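Local coordinates for protein ssDNA binding RNA Polymerase cofactor (Pseudomonas phage LUZ7, PDB 6QLC) that binds single-stranded DNA and serves as an RNA polymerase cofactor, probably in transcription of the phage genome, at residues L58-D66 and Y76-V84. Sequence-based numbering, arbitrary orientation.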
loop_
_atom_site.group_PDB
_atom_site.type_symbol
_atom_site.label_atom_id
_atom_site.label_comp_id
_atom_site.label_asym_id
_atom_site.label_seq_id
_atom_site.Cartn_x
_atom_site.Cartn_y
_atom_site.Cartn_z
ATOM N N LEU A 58 4.779 1.362 -13.090
ATOM C CA LEU A 58 4.404 0.226 -12.249
ATOM C C LEU A 58 3.608 -0.785 -13.053
ATOM O O LEU A 58 3.916 -1.984 -13.041
ATOM C CB LEU A 58 3.583 0.696 -11.051
ATOM C CG LEU A 58 4.298 0.989 -9.736
ATOM C CD1 LEU A 58 3.320 1.612 -8.763
ATOM C CD2 LEU A 58 4.890 -0.273 -9.161
ATOM N N GLN A 59 2.582 -0.306 -13.766
ATOM C CA GLN A 59 1.793 -1.155 -14.652
ATOM C C GLN A 59 2.674 -1.928 -15.630
ATOM O O GLN A 59 2.550 -3.149 -15.762
ATOM C CB GLN A 59 0.773 -0.294 -15.392
ATOM C CG GLN A 59 -0.373 -1.049 -16.020
ATOM C CD GLN A 59 -1.433 -0.116 -16.587
ATOM O OE1 GLN A 59 -2.371 0.294 -15.888
ATOM N NE2 GLN A 59 -1.280 0.235 -17.859
ATOM N N GLU A 60 3.586 -1.239 -16.316
ATOM C CA GLU A 60 4.453 -1.936 -17.264
ATOM C C GLU A 60 5.279 -2.999 -16.561
ATOM O O GLU A 60 5.467 -4.107 -17.080
ATOM C CB GLU A 60 5.390 -0.946 -17.961
ATOM C CG GLU A 60 4.928 -0.477 -19.320
ATOM C CD GLU A 60 5.927 0.477 -19.950
ATOM O OE1 GLU A 60 5.646 1.699 -19.978
ATOM O OE2 GLU A 60 6.998 0.002 -20.396
ATOM N N PHE A 61 5.817 -2.656 -15.397
ATOM C CA PHE A 61 6.674 -3.572 -14.667
ATOM C C PHE A 61 5.941 -4.858 -14.318
ATOM O O PHE A 61 6.540 -5.938 -14.330
ATOM C CB PHE A 61 7.169 -2.874 -13.411
ATOM C CG PHE A 61 8.096 -3.689 -12.603
ATOM C CD1 PHE A 61 9.367 -3.961 -13.062
ATOM C CD2 PHE A 61 7.695 -4.186 -11.372
ATOM C CE1 PHE A 61 10.241 -4.707 -12.306
ATOM C CE2 PHE A 61 8.558 -4.943 -10.607
ATOM C CZ PHE A 61 9.835 -5.202 -11.073
ATOM N N LEU A 62 4.640 -4.765 -14.056
ATOM C CA LEU A 62 3.845 -5.897 -13.601
ATOM C C LEU A 62 3.064 -6.573 -14.721
ATOM O O LEU A 62 2.197 -7.403 -14.435
ATOM C CB LEU A 62 2.880 -5.447 -12.508
ATOM C CG LEU A 62 3.563 -4.964 -11.237
ATOM C CD1 LEU A 62 2.557 -4.935 -10.107
ATOM C CD2 LEU A 62 4.724 -5.893 -10.918
ATOM N N THR A 63 3.341 -6.236 -15.984
ATOM C CA THR A 63 2.599 -6.798 -17.115
ATOM C C THR A 63 3.476 -7.269 -18.264
ATOM O O THR A 63 3.055 -8.166 -19.003
ATOM C CB THR A 63 1.611 -5.774 -17.680
ATOM O OG1 THR A 63 2.327 -4.583 -18.013
ATOM C CG2 THR A 63 0.535 -5.436 -16.683
ATOM N N VAL A 64 4.671 -6.708 -18.443
ATOM C CA VAL A 64 5.434 -6.837 -19.674
ATOM C C VAL A 64 6.906 -6.994 -19.313
ATOM O O VAL A 64 7.367 -6.470 -18.296
ATOM C CB VAL A 64 5.138 -5.610 -20.570
ATOM C CG1 VAL A 64 6.291 -5.271 -21.493
ATOM C CG2 VAL A 64 3.834 -5.826 -21.342
ATOM N N ASP A 65 7.645 -7.748 -20.134
ATOM C CA ASP A 65 8.981 -8.215 -19.771
ATOM C C ASP A 65 10.111 -7.449 -20.460
ATOM O O ASP A 65 11.185 -8.022 -20.675
ATOM C CB ASP A 65 9.109 -9.712 -20.063
ATOM C CG ASP A 65 9.129 -10.033 -21.559
ATOM O OD1 ASP A 65 8.681 -9.191 -22.365
ATOM O OD2 ASP A 65 9.579 -11.145 -21.925
ATOM N N ASP A 66 9.907 -6.160 -20.759
ATOM C CA ASP A 66 10.829 -5.341 -21.566
ATOM C C ASP A 66 11.289 -6.108 -22.808
ATOM O O ASP A 66 12.480 -6.255 -23.092
ATOM C CB ASP A 66 12.015 -4.792 -20.744
ATOM C CG ASP A 66 12.839 -5.870 -20.048
ATOM O OD1 ASP A 66 13.758 -6.437 -20.676
ATOM O OD2 ASP A 66 12.577 -6.138 -18.856
ATOM N N TYR A 76 5.651 -12.560 -13.238
ATOM C CA TYR A 76 4.779 -11.633 -12.533
ATOM C C TYR A 76 4.907 -11.810 -11.018
ATOM O O TYR A 76 5.216 -10.855 -10.292
ATOM C CB TYR A 76 3.346 -11.836 -13.021
ATOM C CG TYR A 76 2.280 -11.207 -12.157
ATOM C CD1 TYR A 76 1.946 -9.873 -12.298
ATOM C CD2 TYR A 76 1.598 -11.955 -11.210
ATOM C CE1 TYR A 76 0.981 -9.298 -11.523
ATOM C CE2 TYR A 76 0.621 -11.387 -10.420
ATOM C CZ TYR A 76 0.319 -10.060 -10.579
ATOM O OH TYR A 76 -0.656 -9.486 -9.795
ATOM N N ALA A 77 4.734 -13.040 -10.526
ATOM C CA ALA A 77 4.793 -13.251 -9.079
ATOM C C ALA A 77 6.162 -12.872 -8.521
ATOM O O ALA A 77 6.263 -12.294 -7.432
ATOM C CB ALA A 77 4.444 -14.703 -8.740
ATOM N N GLU A 78 7.227 -13.166 -9.271
ATOM C CA GLU A 78 8.563 -12.761 -8.856
ATOM C C GLU A 78 8.654 -11.244 -8.716
ATOM O O GLU A 78 9.165 -10.730 -7.713
ATOM C CB GLU A 78 9.596 -13.271 -9.865
ATOM C CG GLU A 78 9.867 -14.757 -9.774
ATOM C CD GLU A 78 10.526 -15.139 -8.464
ATOM O OE1 GLU A 78 11.677 -14.706 -8.223
ATOM O OE2 GLU A 78 9.887 -15.860 -7.667
ATOM N N ARG A 79 8.150 -10.509 -9.713
ATOM C CA ARG A 79 8.253 -9.052 -9.681
ATOM C C ARG A 79 7.399 -8.460 -8.570
ATOM O O ARG A 79 7.818 -7.507 -7.903
ATOM C CB ARG A 79 7.851 -8.461 -11.036
ATOM C CG ARG A 79 8.860 -8.727 -12.154
ATOM C CD ARG A 79 8.658 -7.781 -13.364
ATOM N NE ARG A 79 9.779 -7.866 -14.302
ATOM C CZ ARG A 79 9.783 -7.338 -15.525
ATOM N NH1 ARG A 79 8.714 -6.685 -15.989
ATOM N NH2 ARG A 79 10.856 -7.488 -16.291
ATOM N N CYS A 80 6.187 -8.983 -8.376
ATOM C CA CYS A 80 5.393 -8.568 -7.218
ATOM C C CYS A 80 6.214 -8.704 -5.945
ATOM O O CYS A 80 6.306 -7.771 -5.136
ATOM C CB CYS A 80 4.122 -9.405 -7.122
ATOM S SG CYS A 80 2.840 -8.962 -8.322
ATOM N N LYS A 81 6.879 -9.843 -5.784
ATOM C CA LYS A 81 7.679 -10.041 -4.586
ATOM C C LYS A 81 8.791 -9.003 -4.511
ATOM O O LYS A 81 9.001 -8.387 -3.460
ATOM C CB LYS A 81 8.232 -11.466 -4.568
ATOM C CG LYS A 81 7.327 -12.437 -3.808
ATOM C CD LYS A 81 7.581 -13.884 -4.212
ATOM C CE LYS A 81 9.055 -14.246 -4.080
ATOM N NZ LYS A 81 9.352 -15.627 -4.564
ATOM N N LYS A 82 9.475 -8.763 -5.634
ATOM C CA LYS A 82 10.564 -7.793 -5.655
ATOM C C LYS A 82 10.088 -6.401 -5.251
ATOM O O LYS A 82 10.774 -5.710 -4.496
ATOM C CB LYS A 82 11.215 -7.760 -7.037
ATOM C CG LYS A 82 12.539 -6.986 -7.071
ATOM C CD LYS A 82 12.861 -6.485 -8.461
ATOM C CE LYS A 82 13.052 -4.968 -8.485
ATOM N NZ LYS A 82 13.276 -4.431 -9.874
ATOM N N LEU A 83 8.914 -5.972 -5.735
ATOM C CA LEU A 83 8.308 -4.745 -5.225
ATOM C C LEU A 83 8.236 -4.758 -3.701
ATOM O O LEU A 83 8.843 -3.914 -3.029
ATOM C CB LEU A 83 6.910 -4.558 -5.814
ATOM C CG LEU A 83 6.755 -3.965 -7.210
ATOM C CD1 LEU A 83 5.361 -3.394 -7.447
ATOM C CD2 LEU A 83 7.801 -2.916 -7.446
ATOM N N VAL A 84 7.481 -5.714 -3.140
ATOM C CA VAL A 84 7.347 -5.891 -1.692
ATOM C C VAL A 84 8.697 -5.731 -0.999
ATOM O O VAL A 84 8.837 -4.942 -0.060
ATOM C CB VAL A 84 6.724 -7.264 -1.354
ATOM C CG1 VAL A 84 6.666 -7.463 0.146
ATOM C CG2 VAL A 84 5.342 -7.357 -1.910
#
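Leu58 CD2 meets Leu83 CD1 at 3.6 Å where helix 53-61 packs against helix 73-86 in a helical hairpin beside the antiparallel strands 27-34 and 40-48. Both leucines also take part in the contact with the second subunit, lying on its Leu43 and Phe33 respectively. One turn on, the Phe61 ring is swung across to the other helix by a chi1 of -178°, with CG opposite the backbone N. Arg79 runs over one face of it: CD stands 3.7 Å from the ring centroid in a CH-pi contact, and the guanidinium plane is only 5° from the ring plane. Leu83 CD2 and Lys82 NZ approach the same ring obliquely. Leu62, the first residue past the helix, rests on Leu29 and lays its two methyls against helix 73-86, CD2 beside Arg79 CB, and CD1 near Cys80 SG and, tip to tip, Leu83 CD1. Its carbonyl O lies in the plane of the Tyr76 ring, 3.3 Å from Tyr76 CD1; Tyr76 OH bonds to Leu91 N of the second subunit. Beyond Leu62 the chain curls around the end of Arg79. NH1 gives a nearly straight bond to Phe61 O (2.8 Å, 165°) and a weak, bent one to Val64 O, which ties the guanidinium to a carbonyl of the last helical residue and to one of the loop that follows. The last link is a long salt bridge to exposed Asp66, whose OD2 sits 3.4 Å from Arg79 NH2.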